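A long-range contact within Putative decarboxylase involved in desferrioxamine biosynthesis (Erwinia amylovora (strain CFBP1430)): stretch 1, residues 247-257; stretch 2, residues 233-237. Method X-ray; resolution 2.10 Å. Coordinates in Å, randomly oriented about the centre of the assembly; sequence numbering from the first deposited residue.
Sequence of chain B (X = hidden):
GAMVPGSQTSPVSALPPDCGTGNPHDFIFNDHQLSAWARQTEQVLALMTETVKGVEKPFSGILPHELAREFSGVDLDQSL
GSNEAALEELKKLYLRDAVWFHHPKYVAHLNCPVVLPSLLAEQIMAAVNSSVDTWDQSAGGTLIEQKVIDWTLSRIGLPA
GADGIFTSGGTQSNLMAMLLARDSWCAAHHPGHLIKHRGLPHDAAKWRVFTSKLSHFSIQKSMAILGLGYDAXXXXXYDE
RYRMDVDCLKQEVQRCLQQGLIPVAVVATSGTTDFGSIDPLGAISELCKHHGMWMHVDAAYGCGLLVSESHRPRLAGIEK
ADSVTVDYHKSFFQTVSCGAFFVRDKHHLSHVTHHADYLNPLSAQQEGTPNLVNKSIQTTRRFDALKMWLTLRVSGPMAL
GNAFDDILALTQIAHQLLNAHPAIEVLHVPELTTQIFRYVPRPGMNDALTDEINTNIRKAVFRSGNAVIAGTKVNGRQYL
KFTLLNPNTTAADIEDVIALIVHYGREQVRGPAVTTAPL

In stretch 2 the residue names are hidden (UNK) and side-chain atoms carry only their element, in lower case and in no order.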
# COMPACT_ATOMS: atom_id res chain seq x y z
N ASP B 247 -0.19 -30.24 -20.13
CA ASP B 247 0.60 -31.49 -20.24
C ASP B 247 1.88 -31.38 -19.43
O ASP B 247 2.25 -32.34 -18.70
CB ASP B 247 0.97 -31.85 -21.70
CG ASP B 247 -0.25 -32.19 -22.58
OD1 ASP B 247 -1.34 -32.52 -22.05
OD2 ASP B 247 -0.10 -32.12 -23.81
N CYS B 248 2.57 -30.24 -19.56
CA CYS B 248 3.81 -30.05 -18.82
C CYS B 248 3.52 -29.90 -17.31
O CYS B 248 4.37 -30.26 -16.51
CB CYS B 248 4.59 -28.82 -19.30
SG CYS B 248 5.15 -28.90 -21.02
N LEU B 249 2.37 -29.30 -16.95
CA LEU B 249 1.96 -29.18 -15.52
C LEU B 249 1.77 -30.57 -14.94
O LEU B 249 2.29 -30.88 -13.86
CB LEU B 249 0.66 -28.42 -15.38
CG LEU B 249 0.05 -28.23 -13.96
CD1 LEU B 249 1.05 -27.61 -12.99
CD2 LEU B 249 -1.28 -27.47 -13.92
N LYS B 250 1.01 -31.40 -15.68
CA LYS B 250 0.71 -32.81 -15.31
C LYS B 250 2.05 -33.47 -15.00
O LYS B 250 2.31 -33.92 -13.87
CB LYS B 250 -0.08 -33.49 -16.46
CG LYS B 250 -0.85 -34.77 -16.13
CD LYS B 250 -1.96 -35.07 -17.17
CE LYS B 250 -1.40 -35.24 -18.59
NZ LYS B 250 -2.42 -35.70 -19.58
N GLN B 251 2.95 -33.39 -15.97
CA GLN B 251 4.32 -33.93 -15.82
C GLN B 251 5.06 -33.40 -14.60
O GLN B 251 5.75 -34.14 -13.88
CB GLN B 251 5.14 -33.65 -17.10
CG GLN B 251 4.68 -34.49 -18.28
CD GLN B 251 5.00 -35.97 -18.09
OE1 GLN B 251 4.15 -36.75 -17.65
NE2 GLN B 251 6.23 -36.34 -18.38
N GLU B 252 4.92 -32.10 -14.35
CA GLU B 252 5.58 -31.52 -13.14
C GLU B 252 4.99 -32.01 -11.85
O GLU B 252 5.72 -32.26 -10.91
CB GLU B 252 5.57 -30.00 -13.17
CG GLU B 252 6.94 -29.42 -13.44
CD GLU B 252 7.30 -29.39 -14.88
OE1 GLU B 252 6.37 -29.60 -15.70
OE2 GLU B 252 8.49 -29.13 -15.20
N VAL B 253 3.67 -32.11 -11.79
CA VAL B 253 3.00 -32.58 -10.59
C VAL B 253 3.39 -34.03 -10.28
O VAL B 253 3.60 -34.36 -9.11
CB VAL B 253 1.47 -32.43 -10.71
CG1 VAL B 253 0.75 -33.18 -9.61
CG2 VAL B 253 1.07 -30.95 -10.68
N GLN B 254 3.50 -34.87 -11.33
CA GLN B 254 3.85 -36.29 -11.23
C GLN B 254 5.34 -36.50 -10.89
O GLN B 254 5.67 -37.41 -10.10
CB GLN B 254 3.57 -37.03 -12.55
CG GLN B 254 2.14 -36.99 -13.08
CD GLN B 254 1.11 -37.42 -12.07
OE1 GLN B 254 1.19 -38.52 -11.52
NE2 GLN B 254 0.12 -36.56 -11.83
N ARG B 255 6.24 -35.71 -11.48
CA ARG B 255 7.66 -35.75 -11.09
C ARG B 255 7.83 -35.33 -9.64
O ARG B 255 8.65 -35.87 -8.92
CB ARG B 255 8.54 -34.84 -11.94
CG ARG B 255 9.19 -35.54 -13.12
CD ARG B 255 9.76 -34.54 -14.12
NE ARG B 255 9.75 -35.05 -15.49
CZ ARG B 255 10.20 -34.39 -16.56
NH1 ARG B 255 10.73 -33.17 -16.45
NH2 ARG B 255 10.14 -34.96 -17.76
N CYS B 256 7.05 -34.33 -9.25
CA CYS B 256 7.04 -33.86 -7.89
C CYS B 256 6.54 -34.98 -6.95
O CYS B 256 7.15 -35.23 -5.89
CB CYS B 256 6.21 -32.56 -7.82
SG CYS B 256 5.65 -32.02 -6.22
N LEU B 257 5.50 -35.70 -7.35
CA LEU B 257 4.99 -36.81 -6.52
C LEU B 257 5.94 -38.03 -6.44
O LEU B 257 5.85 -38.80 -5.47
CB LEU B 257 3.60 -37.28 -6.98
CG LEU B 257 2.34 -36.42 -6.70
CD1 LEU B 257 1.18 -37.01 -7.48
CD2 LEU B 257 1.99 -36.28 -5.21
N UNK B 233 8.75 -23.27 -5.72
CA UNK B 233 8.02 -22.87 -6.89
C UNK B 233 8.62 -23.70 -7.99
O UNK B 233 9.84 -23.65 -8.19
c UNK B 233 7.56 -20.52 -6.08
c UNK B 233 7.70 -21.00 -8.57
c UNK B 233 8.23 -21.37 -7.18
N UNK B 234 7.79 -24.49 -8.66
CA UNK B 234 8.18 -25.27 -9.85
C UNK B 234 7.68 -24.52 -11.13
O UNK B 234 6.47 -24.41 -11.35
c UNK B 234 7.66 -26.73 -9.78
c UNK B 234 7.60 -28.74 -8.16
c UNK B 234 8.11 -27.51 -10.99
c UNK B 234 8.26 -27.43 -8.54
N UNK B 235 8.62 -23.97 -11.92
CA UNK B 235 8.27 -23.31 -13.18
C UNK B 235 7.86 -24.33 -14.24
O UNK B 235 8.56 -25.31 -14.43
c UNK B 235 10.02 -23.74 -11.54
c UNK B 235 10.43 -22.59 -12.40
c UNK B 235 9.56 -22.57 -13.60
N UNK B 236 6.75 -24.06 -14.91
CA UNK B 236 6.15 -24.93 -15.88
C UNK B 236 6.27 -24.31 -17.26
O UNK B 236 5.97 -23.11 -17.46
c UNK B 236 4.50 -25.58 -14.07
c UNK B 236 4.65 -25.11 -15.53
c UNK B 236 3.96 -26.06 -16.51
N UNK B 237 6.67 -25.13 -18.23
CA UNK B 237 6.96 -24.65 -19.58
C UNK B 237 5.71 -24.03 -20.15
O UNK B 237 4.60 -24.31 -19.71
c UNK B 237 8.13 -25.34 -21.74
c UNK B 237 7.45 -25.81 -20.47
o UNK B 237 8.45 -26.20 -22.58
o UNK B 237 8.37 -24.12 -21.92

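Position 233 opens the strand. Its side chain consists of three carbons, one bonded to CA and carrying the other two, so the branch lies at CB itself. None of these atoms comes near the helix; the nearest pair, one of the two end carbons of 233 and CG of Glu252, is 9.8 Å apart, and the packing of this buried group lies elsewhere in the structure. A fork of two equal one-carbon arms at CB, with no heteroatom, identifies Val233, with chi1 in the t well.

At position 234 there are four side-chain carbons, again forked at the first, but one arm is two carbons long and the other only one. The CA-to-CB bond points toward the helix. The short arm comes within 3.3 Å of CG of Glu252, a tight carbon-carbon approach, and the end of the long arm lies 4.1 Å from CB of Cys256. Unequal arms on a branched CB make this Ile234. Its chi1 is m and its chi2 t, and the two arms, CG2 and CD1, reach residues one helical turn apart.

Position 235 has three carbons that close a ring onto the backbone N, and its CA-to-CB bond points away from the helix. What contact there is comes through the backbone: O of residue 235 lies 3.9 Å from OE2 of Glu252, without a hydrogen bond. The ring settles the residue as Pro235, in the C-gamma exo pucker. The nearest approach of its side chain to the helix is 6.7 Å, from CD of Pro235 to OE2 of Glu252. With its N tied into the ring, this residue has no amide hydrogen to donate.

Position 236 repeats the pattern of 233, one carbon carrying two more, but here the group is buried against the helix. One methyl lies 3.6 Å from N of Leu249 and 4.0 Å from CB of Cys248; the other is 4.1 Å from CD1 of Leu249. The residue is Val236, chi1 t, and these methyls are CG1 and CG2 respectively.

Position 237, beyond the strand, carries two carbons, the second bearing two oxygens. CB of residue 237 is 3.9 Å from SG of Cys248. A carboxylate one carbon removed from CA makes this Asp237, whose OD1 hydrogen-bonds to a residue just outside the stretches.

The contact is one of packing, with no hydrogen bond between the stretches. Helix and strand run roughly antiparallel, at 149°, and their axes approach to 8.8 Å, so that ascending the helix from Cys248 to Cys256 means going back along stretch 2 from Asp237 to Ile234. Cys248, Glu252 and Cys256, spaced four residues apart, direct their CA-to-CB bonds toward the strand, and Leu249, whose CA-to-CB bond points sideways, brings CD1 to 4.1 Å from CG2 of Val236. Ile234 and Val236, two residues apart, supply most of the strand's contact surface, with Pro235 between them contributing little. Side-chain carbons of the strand pack on side chains and, at Val236, on the helix backbone; the contact buries 319 Å² over both sides.

Stretch 2 233-237: VIPVD
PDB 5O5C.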